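Local coordinates for protein aerobactin synthase IucA (Klebsiella pneumoniae subsp. pneumoniae, PDB 5JM8) that binds ATP and magnesium and, as an NIS synthetase, probably uses ATP to join building blocks of the siderophore aerobactin, at residues Y35-L40 with H51-A55; Y56-T60 with E506-M510; R180-K186 with N220-L226; L517-R521 with L530-E535. All blocks are in the same frame, centred on the assembly; numbering follows the deposited sequence.

Contact 1: residues Y35-L40 with H51-A55; sequences YQPTQL and HFRVA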
loop_
_atom_site.group_PDB
_atom_site.type_symbol
_atom_site.label_atom_id
_atom_site.label_comp_id
_atom_site.label_asym_id
_atom_site.label_seq_id
_atom_site.Cartn_x
_atom_site.Cartn_y
_atom_site.Cartn_z
ATOM N N TYR A 35 -2.190 -57.906 -5.480
ATOM C CA TYR A 35 -1.263 -57.825 -4.360
ATOM C C TYR A 35 -0.770 -56.397 -4.160
ATOM O O TYR A 35 -0.931 -55.545 -5.033
ATOM C CB TYR A 35 -0.078 -58.770 -4.573
ATOM C CG TYR A 35 0.827 -58.384 -5.723
ATOM C CD1 TYR A 35 1.821 -57.430 -5.560
ATOM C CD2 TYR A 35 0.689 -58.978 -6.969
ATOM C CE1 TYR A 35 2.649 -57.075 -6.607
ATOM C CE2 TYR A 35 1.512 -58.630 -8.022
ATOM C CZ TYR A 35 2.491 -57.679 -7.835
ATOM O OH TYR A 35 3.313 -57.331 -8.883
ATOM N N GLN A 36 -0.171 -56.143 -3.001
ATOM C CA GLN A 36 0.351 -54.825 -2.679
ATOM C C GLN A 36 1.841 -54.923 -2.325
ATOM O O GLN A 36 2.298 -56.013 -1.991
ATOM C CB GLN A 36 -0.430 -54.204 -1.520
ATOM N N PRO A 37 2.654 -53.784 -2.388
ATOM C CA PRO A 37 1.998 -52.523 -2.798
ATOM C C PRO A 37 1.354 -52.612 -4.177
ATOM O O PRO A 37 1.937 -53.169 -5.105
ATOM C CB PRO A 37 3.140 -51.497 -2.811
ATOM C CG PRO A 37 4.371 -52.291 -3.028
ATOM C CD PRO A 37 4.131 -53.461 -2.137
ATOM N N THR A 38 0.152 -52.061 -4.292
ATOM C CA THR A 38 -0.592 -52.072 -5.544
ATOM C C THR A 38 0.179 -51.425 -6.685
ATOM O O THR A 38 0.845 -50.408 -6.503
ATOM C CB THR A 38 -1.937 -51.337 -5.397
ATOM O OG1 THR A 38 -2.716 -51.955 -4.365
ATOM C CG2 THR A 38 -2.709 -51.375 -6.704
ATOM N N GLN A 39 0.076 -52.023 -7.865
ATOM C CA GLN A 39 0.744 -51.505 -9.053
ATOM C C GLN A 39 -0.228 -51.459 -10.224
ATOM O O GLN A 39 -1.069 -52.345 -10.376
ATOM C CB GLN A 39 1.960 -52.362 -9.415
ATOM C CG GLN A 39 3.101 -52.287 -8.412
ATOM C CD GLN A 39 4.328 -53.046 -8.875
ATOM O OE1 GLN A 39 4.255 -53.859 -9.796
ATOM N NE2 GLN A 39 5.465 -52.782 -8.239
ATOM N N LEU A 40 -0.114 -50.419 -11.043
ATOM C CA LEU A 40 -0.926 -50.299 -12.247
ATOM C C LEU A 40 -0.137 -50.819 -13.443
ATOM O O LEU A 40 1.024 -50.457 -13.639
ATOM C CB LEU A 40 -1.357 -48.848 -12.469
ATOM C CG LEU A 40 -2.377 -48.639 -13.591
ATOM C CD1 LEU A 40 -3.395 -47.579 -13.197
ATOM C CD2 LEU A 40 -1.680 -48.257 -14.887
ATOM N N HIS A 51 5.001 -51.751 -15.254
ATOM C CA HIS A 51 4.452 -51.763 -13.901
ATOM C C HIS A 51 4.713 -50.460 -13.150
ATOM O O HIS A 51 5.857 -50.139 -12.834
ATOM C CB HIS A 51 5.044 -52.927 -13.111
ATOM C CG HIS A 51 4.522 -54.269 -13.521
ATOM N ND1 HIS A 51 3.992 -55.157 -12.615
ATOM C CD2 HIS A 51 4.439 -54.868 -14.734
ATOM C CE1 HIS A 51 3.609 -56.252 -13.247
ATOM N NE2 HIS A 51 3.868 -56.104 -14.533
ATOM N N PHE A 52 3.640 -49.728 -12.858
ATOM C CA PHE A 52 3.731 -48.452 -12.152
ATOM C C PHE A 52 3.290 -48.573 -10.697
ATOM O O PHE A 52 2.144 -48.925 -10.416
ATOM C CB PHE A 52 2.876 -47.392 -12.854
ATOM C CG PHE A 52 3.320 -47.084 -14.256
ATOM C CD1 PHE A 52 4.336 -46.172 -14.487
ATOM C CD2 PHE A 52 2.722 -47.702 -15.340
ATOM C CE1 PHE A 52 4.746 -45.883 -15.776
ATOM C CE2 PHE A 52 3.130 -47.416 -16.631
ATOM C CZ PHE A 52 4.143 -46.507 -16.848
ATOM N N ARG A 53 4.198 -48.269 -9.774
ATOM C CA ARG A 53 3.860 -48.226 -8.358
ATOM C C ARG A 53 2.866 -47.098 -8.115
ATOM O O ARG A 53 3.135 -45.947 -8.452
ATOM C CB ARG A 53 5.111 -48.026 -7.501
ATOM C CG ARG A 53 6.137 -49.136 -7.625
ATOM C CD ARG A 53 7.394 -48.811 -6.834
ATOM N NE ARG A 53 7.122 -48.687 -5.404
ATOM C CZ ARG A 53 8.014 -48.295 -4.500
ATOM N NH1 ARG A 53 9.249 -47.979 -4.869
ATOM N NH2 ARG A 53 7.668 -48.215 -3.222
ATOM N N VAL A 54 1.719 -47.437 -7.536
ATOM C CA VAL A 54 0.656 -46.463 -7.302
ATOM C C VAL A 54 0.686 -45.928 -5.872
ATOM O O VAL A 54 0.471 -46.673 -4.915
ATOM C CB VAL A 54 -0.726 -47.080 -7.579
ATOM C CG1 VAL A 54 -1.825 -46.051 -7.366
ATOM C CG2 VAL A 54 -0.788 -47.633 -8.997
ATOM N N ALA A 55 0.949 -44.630 -5.741
ATOM C CA ALA A 55 0.941 -43.967 -4.442
ATOM C C ALA A 55 -0.469 -43.503 -4.088
ATOM O O ALA A 55 -0.878 -43.562 -2.927
ATOM C CB ALA A 55 1.904 -42.789 -4.440
#

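Contact 2: residues Y56-T60 with E506-M510; sequences YFSPT and EANLM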
loop_
_atom_site.group_PDB
_atom_site.type_symbol
_atom_site.label_atom_id
_atom_site.label_comp_id
_atom_site.label_asym_id
_atom_site.label_seq_id
_atom_site.Cartn_x
_atom_site.Cartn_y
_atom_site.Cartn_z
ATOM N N TYR A 56 -1.202 -43.037 -5.097
ATOM C CA TYR A 56 -2.602 -42.661 -4.928
ATOM C C TYR A 56 -3.437 -43.078 -6.129
ATOM O O TYR A 56 -3.162 -42.672 -7.257
ATOM C CB TYR A 56 -2.735 -41.155 -4.710
ATOM C CG TYR A 56 -4.168 -40.681 -4.610
ATOM C CD1 TYR A 56 -4.930 -40.951 -3.482
ATOM C CD2 TYR A 56 -4.757 -39.961 -5.643
ATOM C CE1 TYR A 56 -6.239 -40.519 -3.386
ATOM C CE2 TYR A 56 -6.067 -39.523 -5.552
ATOM C CZ TYR A 56 -6.801 -39.806 -4.423
ATOM O OH TYR A 56 -8.103 -39.378 -4.328
ATOM N N PHE A 57 -4.459 -43.891 -5.874
ATOM C CA PHE A 57 -5.395 -44.297 -6.911
ATOM C C PHE A 57 -6.646 -43.427 -6.860
ATOM O O PHE A 57 -7.277 -43.289 -5.813
ATOM C CB PHE A 57 -5.772 -45.770 -6.761
ATOM C CG PHE A 57 -6.681 -46.268 -7.845
ATOM C CD1 PHE A 57 -6.165 -46.697 -9.058
ATOM C CD2 PHE A 57 -8.052 -46.295 -7.659
ATOM C CE1 PHE A 57 -7.000 -47.148 -10.062
ATOM C CE2 PHE A 57 -8.892 -46.748 -8.659
ATOM C CZ PHE A 57 -8.364 -47.175 -9.863
ATOM N N SER A 58 -6.990 -42.852 -8.007
ATOM C CA SER A 58 -8.100 -41.918 -8.121
ATOM C C SER A 58 -9.229 -42.486 -8.971
ATOM O O SER A 58 -8.988 -42.964 -10.083
ATOM C CB SER A 58 -7.619 -40.603 -8.731
ATOM O OG SER A 58 -8.711 -39.813 -9.162
ATOM N N PRO A 59 -10.471 -42.434 -8.460
ATOM C CA PRO A 59 -11.605 -42.842 -9.296
ATOM C C PRO A 59 -11.934 -41.826 -10.383
ATOM O O PRO A 59 -12.871 -42.036 -11.152
ATOM C CB PRO A 59 -12.758 -42.956 -8.298
ATOM C CG PRO A 59 -12.381 -42.067 -7.176
ATOM C CD PRO A 59 -10.891 -42.131 -7.079
ATOM N N THR A 60 -11.172 -40.738 -10.432
ATOM C CA THR A 60 -11.287 -39.756 -11.501
ATOM C C THR A 60 -9.975 -39.683 -12.276
ATOM O O THR A 60 -9.709 -38.711 -12.979
ATOM C CB THR A 60 -11.651 -38.363 -10.953
ATOM O OG1 THR A 60 -10.765 -38.020 -9.880
ATOM C CG2 THR A 60 -13.081 -38.353 -10.446
ATOM N N GLU A 506 -12.458 -38.994 -2.440
ATOM C CA GLU A 506 -13.137 -38.393 -3.585
ATOM C C GLU A 506 -14.594 -38.825 -3.591
ATOM O O GLU A 506 -15.486 -38.031 -3.886
ATOM C CB GLU A 506 -12.472 -38.790 -4.904
ATOM C CG GLU A 506 -11.021 -38.364 -5.023
ATOM C CD GLU A 506 -10.466 -38.522 -6.429
ATOM O OE1 GLU A 506 -11.214 -38.284 -7.401
ATOM O OE2 GLU A 506 -9.279 -38.887 -6.560
ATOM N N ALA A 507 -14.818 -40.091 -3.248
ATOM C CA ALA A 507 -16.158 -40.671 -3.218
ATOM C C ALA A 507 -17.083 -39.871 -2.308
ATOM O O ALA A 507 -18.213 -39.555 -2.682
ATOM C CB ALA A 507 -16.094 -42.124 -2.762
ATOM N N ASN A 508 -16.596 -39.542 -1.117
ATOM C CA ASN A 508 -17.381 -38.768 -0.167
ATOM C C ASN A 508 -17.604 -37.341 -0.649
ATOM O O ASN A 508 -18.701 -36.801 -0.527
ATOM C CB ASN A 508 -16.701 -38.748 1.202
ATOM C CG ASN A 508 -16.789 -40.081 1.921
ATOM O OD1 ASN A 508 -17.597 -40.943 1.570
ATOM N ND2 ASN A 508 -15.960 -40.252 2.945
ATOM N N LEU A 509 -16.562 -36.730 -1.199
ATOM C CA LEU A 509 -16.654 -35.347 -1.646
ATOM C C LEU A 509 -17.565 -35.232 -2.861
ATOM O O LEU A 509 -18.288 -34.249 -3.009
ATOM C CB LEU A 509 -15.264 -34.793 -1.963
ATOM C CG LEU A 509 -14.311 -34.726 -0.763
ATOM C CD1 LEU A 509 -12.890 -34.385 -1.207
ATOM C CD2 LEU A 509 -14.808 -33.729 0.276
ATOM N N MET A 510 -17.538 -36.243 -3.725
ATOM C CA MET A 510 -18.419 -36.267 -4.888
ATOM C C MET A 510 -19.871 -36.498 -4.465
ATOM O O MET A 510 -20.798 -36.185 -5.216
ATOM C CB MET A 510 -17.978 -37.345 -5.882
ATOM C CG MET A 510 -16.714 -36.990 -6.658
ATOM S SD MET A 510 -16.331 -38.120 -8.016
ATOM C CE MET A 510 -15.738 -39.557 -7.130
#

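Contact 3: residues R180-K186 with N220-L226; sequences RWFAVNK and NQWLFPL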
loop_
_atom_site.group_PDB
_atom_site.type_symbol
_atom_site.label_atom_id
_atom_site.label_comp_id
_atom_site.label_asym_id
_atom_site.label_seq_id
_atom_site.Cartn_x
_atom_site.Cartn_y
_atom_site.Cartn_z
ATOM N N ARG A 180 4.337 -3.933 -27.487
ATOM C CA ARG A 180 4.870 -3.288 -28.675
ATOM C C ARG A 180 3.770 -2.409 -29.249
ATOM O O ARG A 180 2.590 -2.734 -29.120
ATOM C CB ARG A 180 5.338 -4.324 -29.695
ATOM C CG ARG A 180 6.013 -3.737 -30.917
ATOM C CD ARG A 180 6.545 -4.842 -31.804
ATOM N NE ARG A 180 7.278 -4.333 -32.958
ATOM C CZ ARG A 180 8.565 -4.004 -32.943
ATOM N NH1 ARG A 180 9.276 -4.115 -31.829
ATOM N NH2 ARG A 180 9.142 -3.557 -34.048
ATOM N N TRP A 181 4.148 -1.299 -29.875
ATOM C CA TRP A 181 3.169 -0.310 -30.320
ATOM C C TRP A 181 3.421 0.189 -31.739
ATOM O O TRP A 181 4.554 0.509 -32.100
ATOM C CB TRP A 181 3.163 0.880 -29.361
ATOM C CG TRP A 181 2.734 0.537 -27.963
ATOM C CD1 TRP A 181 3.531 0.114 -26.939
ATOM C CD2 TRP A 181 1.404 0.600 -27.435
ATOM N NE1 TRP A 181 2.779 -0.093 -25.807
ATOM C CE2 TRP A 181 1.470 0.198 -26.087
ATOM C CE3 TRP A 181 0.163 0.955 -27.972
ATOM C CZ2 TRP A 181 0.344 0.143 -25.269
ATOM C CZ3 TRP A 181 -0.952 0.898 -27.160
ATOM C CH2 TRP A 181 -0.855 0.497 -25.824
ATOM N N PHE A 182 2.352 0.248 -32.532
ATOM C CA PHE A 182 2.393 0.842 -33.866
ATOM C C PHE A 182 1.520 2.086 -33.925
ATOM O O PHE A 182 0.399 2.088 -33.414
ATOM C CB PHE A 182 1.906 -0.141 -34.937
ATOM C CG PHE A 182 2.821 -1.312 -35.176
ATOM C CD1 PHE A 182 4.066 -1.400 -34.571
ATOM C CD2 PHE A 182 2.427 -2.329 -36.027
ATOM C CE1 PHE A 182 4.891 -2.484 -34.806
ATOM C CE2 PHE A 182 3.246 -3.414 -36.264
ATOM C CZ PHE A 182 4.478 -3.491 -35.655
ATOM N N ALA A 183 2.028 3.138 -34.558
ATOM C CA ALA A 183 1.180 4.252 -34.961
ATOM C C ALA A 183 0.595 3.896 -36.321
ATOM O O ALA A 183 1.335 3.669 -37.278
ATOM C CB ALA A 183 1.959 5.550 -35.019
ATOM N N VAL A 184 -0.732 3.831 -36.392
ATOM C CA VAL A 184 -1.418 3.317 -37.572
ATOM C C VAL A 184 -2.510 4.267 -38.055
ATOM O O VAL A 184 -3.295 4.777 -37.255
ATOM C CB VAL A 184 -2.055 1.941 -37.282
ATOM C CG1 VAL A 184 -2.720 1.379 -38.530
ATOM C CG2 VAL A 184 -1.013 0.972 -36.748
ATOM N N ASN A 185 -2.558 4.496 -39.363
ATOM C CA ASN A 185 -3.628 5.293 -39.951
ATOM C C ASN A 185 -4.950 4.545 -39.807
ATOM O O ASN A 185 -5.022 3.343 -40.060
ATOM C CB ASN A 185 -3.334 5.603 -41.425
ATOM C CG ASN A 185 -4.341 6.570 -42.038
ATOM O OD1 ASN A 185 -5.525 6.550 -41.709
ATOM N ND2 ASN A 185 -3.868 7.417 -42.943
ATOM N N LYS A 186 -5.994 5.268 -39.408
ATOM C CA LYS A 186 -7.297 4.671 -39.124
ATOM C C LYS A 186 -7.872 3.902 -40.312
ATOM O O LYS A 186 -8.701 3.007 -40.137
ATOM C CB LYS A 186 -8.283 5.754 -38.696
ATOM C CG LYS A 186 -8.547 6.815 -39.751
ATOM C CD LYS A 186 -9.506 7.868 -39.223
ATOM C CE LYS A 186 -9.781 8.947 -40.251
ATOM N NZ LYS A 186 -10.692 9.991 -39.713
ATOM N N ASN A 220 -6.055 11.018 -37.500
ATOM C CA ASN A 220 -5.910 9.978 -38.504
ATOM C C ASN A 220 -4.989 8.862 -38.043
ATOM O O ASN A 220 -5.177 7.704 -38.410
ATOM C CB ASN A 220 -5.389 10.580 -39.805
ATOM C CG ASN A 220 -6.356 11.579 -40.409
ATOM O OD1 ASN A 220 -7.572 11.453 -40.257
ATOM N ND2 ASN A 220 -5.819 12.581 -41.094
ATOM N N GLN A 221 -4.003 9.217 -37.227
ATOM C CA GLN A 221 -2.982 8.271 -36.790
ATOM C C GLN A 221 -3.245 7.808 -35.356
ATOM O O GLN A 221 -3.175 8.600 -34.416
ATOM C CB GLN A 221 -1.592 8.912 -36.923
ATOM C CG GLN A 221 -0.487 8.202 -36.161
ATOM C CD GLN A 221 0.891 8.791 -36.422
ATOM O OE1 GLN A 221 1.696 8.206 -37.143
ATOM N NE2 GLN A 221 1.175 9.943 -35.818
ATOM N N TRP A 222 -3.543 6.518 -35.206
ATOM C CA TRP A 222 -3.903 5.938 -33.914
ATOM C C TRP A 222 -2.827 4.992 -33.394
ATOM O O TRP A 222 -2.089 4.385 -34.171
ATOM C CB TRP A 222 -5.226 5.177 -34.017
ATOM C CG TRP A 222 -6.382 6.000 -34.493
ATOM C CD1 TRP A 222 -6.398 7.345 -34.720
ATOM C CD2 TRP A 222 -7.696 5.525 -34.805
ATOM N NE1 TRP A 222 -7.640 7.737 -35.153
ATOM C CE2 TRP A 222 -8.456 6.636 -35.213
ATOM C CE3 TRP A 222 -8.304 4.266 -34.777
ATOM C CZ2 TRP A 222 -9.791 6.529 -35.592
ATOM C CZ3 TRP A 222 -9.630 4.160 -35.152
ATOM C CH2 TRP A 222 -10.359 5.285 -35.555
ATOM N N LEU A 223 -2.758 4.861 -32.073
ATOM C CA LEU A 223 -1.851 3.917 -31.434
ATOM C C LEU A 223 -2.499 2.537 -31.379
ATOM O O LEU A 223 -3.663 2.405 -30.993
ATOM C CB LEU A 223 -1.479 4.396 -30.031
ATOM C CG LEU A 223 -0.745 5.737 -29.961
ATOM C CD1 LEU A 223 -0.589 6.184 -28.515
ATOM C CD2 LEU A 223 0.612 5.644 -30.642
ATOM N N PHE A 224 -1.733 1.520 -31.761
ATOM C CA PHE A 224 -2.252 0.169 -31.935
ATOM C C PHE A 224 -1.354 -0.839 -31.217
ATOM O O PHE A 224 -0.197 -1.015 -31.597
ATOM C CB PHE A 224 -2.349 -0.149 -33.428
ATOM C CG PHE A 224 -3.015 -1.458 -33.735
ATOM C CD1 PHE A 224 -4.391 -1.540 -33.853
ATOM C CD2 PHE A 224 -2.262 -2.600 -33.929
ATOM C CE1 PHE A 224 -5.001 -2.746 -34.145
ATOM C CE2 PHE A 224 -2.862 -3.803 -34.220
ATOM C CZ PHE A 224 -4.234 -3.878 -34.329
ATOM N N PRO A 225 -1.875 -1.504 -30.172
ATOM C CA PRO A 225 -1.028 -2.394 -29.368
ATOM C C PRO A 225 -0.776 -3.750 -30.019
ATOM O O PRO A 225 -1.650 -4.274 -30.709
ATOM C CB PRO A 225 -1.833 -2.560 -28.081
ATOM C CG PRO A 225 -3.248 -2.464 -28.530
ATOM C CD PRO A 225 -3.260 -1.470 -29.664
ATOM N N LEU A 226 0.413 -4.301 -29.792
ATOM C CA LEU A 226 0.789 -5.605 -30.333
ATOM C C LEU A 226 1.539 -6.461 -29.318
ATOM O O LEU A 226 2.174 -5.945 -28.400
ATOM C CB LEU A 226 1.665 -5.440 -31.579
ATOM C CG LEU A 226 0.958 -5.165 -32.909
ATOM C CD1 LEU A 226 0.762 -3.681 -33.122
ATOM C CD2 LEU A 226 1.741 -5.775 -34.057
#

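Contact 4: residues L517-R521 with L530-E535; sequences LAEMR and LNYVLE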
loop_
_atom_site.group_PDB
_atom_site.type_symbol
_atom_site.label_atom_id
_atom_site.label_comp_id
_atom_site.label_asym_id
_atom_site.label_seq_id
_atom_site.Cartn_x
_atom_site.Cartn_y
_atom_site.Cartn_z
ATOM N N LEU A 517 -26.129 -30.587 -6.326
ATOM C CA LEU A 517 -26.549 -30.588 -7.726
ATOM C C LEU A 517 -28.005 -31.029 -7.841
ATOM O O LEU A 517 -28.727 -30.596 -8.739
ATOM C CB LEU A 517 -25.660 -31.506 -8.571
ATOM C CG LEU A 517 -24.237 -31.046 -8.911
ATOM C CD1 LEU A 517 -23.499 -32.128 -9.683
ATOM C CD2 LEU A 517 -24.246 -29.753 -9.706
ATOM N N ALA A 518 -28.432 -31.892 -6.923
ATOM C CA ALA A 518 -29.797 -32.407 -6.924
ATOM C C ALA A 518 -30.773 -31.362 -6.392
ATOM O O ALA A 518 -31.892 -31.237 -6.892
ATOM C CB ALA A 518 -29.884 -33.686 -6.102
ATOM N N GLU A 519 -30.348 -30.617 -5.374
ATOM C CA GLU A 519 -31.143 -29.511 -4.857
ATOM C C GLU A 519 -31.411 -28.510 -5.973
ATOM O O GLU A 519 -32.531 -28.026 -6.139
ATOM C CB GLU A 519 -30.432 -28.811 -3.696
ATOM C CG GLU A 519 -30.323 -29.636 -2.423
ATOM C CD GLU A 519 -29.585 -28.902 -1.317
ATOM O OE1 GLU A 519 -29.216 -27.725 -1.521
ATOM O OE2 GLU A 519 -29.368 -29.505 -0.244
ATOM N N MET A 520 -30.364 -28.217 -6.737
ATOM C CA MET A 520 -30.422 -27.202 -7.782
ATOM C C MET A 520 -31.371 -27.588 -8.910
ATOM O O MET A 520 -32.117 -26.749 -9.416
ATOM C CB MET A 520 -29.025 -26.957 -8.355
ATOM C CG MET A 520 -28.078 -26.215 -7.421
ATOM S SD MET A 520 -26.355 -26.244 -7.974
ATOM C CE MET A 520 -26.560 -25.912 -9.724
ATOM N N ARG A 521 -31.327 -28.856 -9.306
ATOM C CA ARG A 521 -32.165 -29.364 -10.389
ATOM C C ARG A 521 -33.644 -29.109 -10.126
ATOM O O ARG A 521 -34.418 -28.875 -11.054
ATOM C CB ARG A 521 -31.922 -30.862 -10.583
ATOM C CG ARG A 521 -32.828 -31.525 -11.622
ATOM C CD ARG A 521 -32.682 -33.033 -11.600
ATOM N NE ARG A 521 -32.892 -33.573 -10.261
ATOM C CZ ARG A 521 -32.703 -34.843 -9.924
ATOM N NH1 ARG A 521 -32.293 -35.721 -10.831
ATOM N NH2 ARG A 521 -32.922 -35.232 -8.676
ATOM N N LEU A 530 -28.949 -31.245 -15.786
ATOM C CA LEU A 530 -28.682 -31.811 -14.468
ATOM C C LEU A 530 -29.205 -33.243 -14.343
ATOM O O LEU A 530 -28.661 -34.039 -13.576
ATOM C CB LEU A 530 -29.296 -30.927 -13.385
ATOM C CG LEU A 530 -28.610 -29.566 -13.238
ATOM C CD1 LEU A 530 -29.433 -28.622 -12.381
ATOM C CD2 LEU A 530 -27.215 -29.735 -12.654
ATOM N N ASN A 531 -30.256 -33.565 -15.092
ATOM C CA ASN A 531 -30.703 -34.949 -15.216
ATOM C C ASN A 531 -29.562 -35.812 -15.734
ATOM O O ASN A 531 -29.216 -36.834 -15.140
ATOM C CB ASN A 531 -31.904 -35.070 -16.162
ATOM C CG ASN A 531 -33.208 -34.602 -15.536
ATOM O OD1 ASN A 531 -33.367 -34.605 -14.317
ATOM N ND2 ASN A 531 -34.161 -34.221 -16.381
ATOM N N TYR A 532 -28.983 -35.379 -16.851
ATOM C CA TYR A 532 -27.898 -36.097 -17.514
ATOM C C TYR A 532 -26.728 -36.334 -16.567
ATOM O O TYR A 532 -26.243 -37.457 -16.428
ATOM C CB TYR A 532 -27.429 -35.315 -18.742
ATOM C CG TYR A 532 -26.376 -36.014 -19.576
ATOM C CD1 TYR A 532 -26.725 -37.024 -20.461
ATOM C CD2 TYR A 532 -25.036 -35.652 -19.492
ATOM C CE1 TYR A 532 -25.768 -37.661 -21.234
ATOM C CE2 TYR A 532 -24.075 -36.284 -20.260
ATOM C CZ TYR A 532 -24.447 -37.286 -21.129
ATOM O OH TYR A 532 -23.494 -37.914 -21.893
ATOM N N VAL A 533 -26.291 -35.263 -15.916
ATOM C CA VAL A 533 -25.197 -35.320 -14.956
ATOM C C VAL A 533 -25.446 -36.356 -13.864
ATOM O O VAL A 533 -24.582 -37.175 -13.565
ATOM C CB VAL A 533 -24.975 -33.941 -14.287
ATOM C CG1 VAL A 533 -24.038 -34.058 -13.082
ATOM C CG2 VAL A 533 -24.436 -32.941 -15.298
ATOM N N LEU A 534 -26.632 -36.309 -13.268
ATOM C CA LEU A 534 -26.929 -37.104 -12.083
ATOM C C LEU A 534 -27.339 -38.546 -12.372
ATOM O O LEU A 534 -27.233 -39.406 -11.495
ATOM C CB LEU A 534 -28.045 -36.431 -11.287
ATOM C CG LEU A 534 -27.676 -35.124 -10.590
ATOM C CD1 LEU A 534 -28.928 -34.369 -10.208
ATOM C CD2 LEU A 534 -26.828 -35.406 -9.365
ATOM N N GLU A 535 -27.805 -38.809 -13.590
ATOM C CA GLU A 535 -28.545 -40.039 -13.861
ATOM C C GLU A 535 -28.058 -40.832 -15.077
ATOM O O GLU A 535 -28.215 -42.050 -15.114
ATOM C CB GLU A 535 -30.029 -39.699 -14.032
ATOM C CG GLU A 535 -30.557 -38.771 -12.944
ATOM C CD GLU A 535 -31.892 -39.203 -12.384
ATOM O OE1 GLU A 535 -32.852 -39.334 -13.170
ATOM O OE2 GLU A 535 -31.976 -39.421 -11.156
#

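Contact 1: residues Y35-L40 with H51-A55
This is the open end of an antiparallel beta hairpin, formed by strands 39-43 and 49-54 in the N-terminal sheet. Leu40 and Phe52 form a hydrogen-bonded pair: Leu40 N to Phe52 O and Phe52 N to Leu40 O are both 2.8 Å. Gln39 and Arg53 form the next, non-hydrogen-bonded pair. Beyond it, Val54 N donates to Thr38 O at 3.3 Å, so the ladder runs slightly past the start of strand 39-43. Gln39 and Arg53 share one face, where Arg53 forms a salt bridge with Glu66. On this side His51 ND1 also donates to Gln39 OE1 at 3.1 Å. The other face is apolar. Leu40 CB lies 3.7 Å from Val54 CG2, and Leu40 CD2 is 4.5 Å from Phe52 CD2. Phe65 of strand 64-72 meets the ring of Phe52, and Trp30 packs on Leu40. The hairpin is part of a five-stranded antiparallel meander, with each strand beside its neighbour in sequence.

Contact 2: residues Y56-T60 with E506-M510
The carboxylate of Glu506 receives three side-chain hydrogen bonds from the loop 56-60. Tyr56 OH donates to Glu506 OE2 at 2.6 Å. Ser58 OG donates to the same oxygen, Glu506 OE2, at 2.8 Å. Thr60 OG1 donates to the other oxygen, Glu506 OE1, at 2.5 Å. Both oxygens are therefore engaged, and a buried acid is matched by hydroxyl groups. Thr60 OG1 also has a hydrogen bond with His62 ND1.

The loop has a turn of its own. Thr60 N donates to Ser58 OG at 2.9 Å, which makes an ST turn and holds Ser58 and Thr60 close together. Glu506 is the first residue of helix 506-521. Its backbone takes part in the helix, with Met510 N bonded to Glu506 O at 2.7 Å, while its side chain reaches across to the loop. The contact thus ties the connection between strands 49-54 and 64-72 of the N-terminal sheet to a helix in the C-terminal part of the chain.

Pro59 CD lies against the carboxylate, 3.7 Å from Glu506 OE2. Apolar packing continues beside it. One turn along the helix, Met510 reaches back to the loop: its CE is 4.2 Å from Pro59 CG, and its SD is 4.1 Å from Thr60 CG2. Helix 475-500 adds Phe492 against Thr60, and Ala496 against both Thr60 and Glu506.

Contact 3: residues R180-K186 with N220-L226
Strands 177-185 and 221-226 pair along six residues, with bulky side chains fitted against their neighbours on both faces. On the face of Trp181, Ala183, Leu223 and Pro225, the Pro225 ring fills the space against the flat Trp181 indole. Pro225 CB is 4.0 Å from the centroid of the six-membered ring, a CH-pi contact. Beside the small Ala183 side chain, Gln221 OE1 comes to 3.4 Å from Ala183 CB. Helix 198-209 covers this face, with Ala206 against Trp181 and Leu223.

On the other face, Leu226 CD1 sits over the Phe182 ring, 3.9 Å from its centroid. Val184 CG2 fits against Phe224 CB at 3.8 Å. Phe224 itself packs on Ala331 and Leu333 of strand 329-334. At the far end Lys186 CB rests on the flat of the Trp222 six-membered ring, 3.6 Å from its centroid. Lys186 also makes a long, weak ion pair with Asp219 of the second subunit.

The backbones carry this packing through three hydrogen-bonded pairs, among them Val184 N to Trp222 O and Trp222 N to Val184 O, both 2.7 Å. With strand 249-255 beyond strand 177-185, this makes a three-stranded antiparallel sheet packed between a helix and another sheet.

Contact 4: residues L517-R521 with L530-E535
Helices 506-521 and 528-535 form an antiparallel helical hairpin (alpha-alpha hairpin), two helices joined by a short loop. Their axes here lie 10.2 Å apart, and their directions differ by 150°. Most of the contact is apolar. Leu517 CD1 lies 3.9 Å from Val533 CG1, and Leu517 CD2 is 4.2 Å from Leu530 CD2. The Ala518 CA-to-CB bond points away, so its backbone faces the leucine, with Ala518 CA 3.9 Å from Leu534 CD1. Leu530 CD1 also packs on Arg521 CA at 3.5 Å. Phe414 of helix 394-420 touches Leu517, Met520 and Leu530, and Leu487 of helix 475-500 touches Leu517 and Val533. The pair thus packs against a larger helical bundle.

Knobs-into-holes packing is seen for Arg521, whose side chain sits among Leu530, Asn531, Leu534 and Glu535. The charged interaction lies at the edge of this core. It is a long salt bridge, with Arg521 NH1 3.7 Å from Glu535 OE2, while Leu534 CD1 lies over one face of the guanidinium.

Contacts 1 and 2 adjoin in sequence, at Ala55 and Tyr56, and their centres are about 17 Å apart. The chain leaves the hairpin of contact 1 and enters the loop of contact 2. Contact 2 then joins this N-terminal region to helix 506-521, across 445 residues. Contact 4 uses the other end of the same helix, about 19 Å from contact 2 between centres. Contact 3 falls inside the loop closed by contact 2. Its centre is about 50 to 60 Å from the other centres, on the opposite side of the chain's centre from all three. Contacts 1, 2 and 4 thus link the N-terminal sheet to the C-terminal, FhuF-like helices, while contact 3 belongs to the separate IucA/IucC family region.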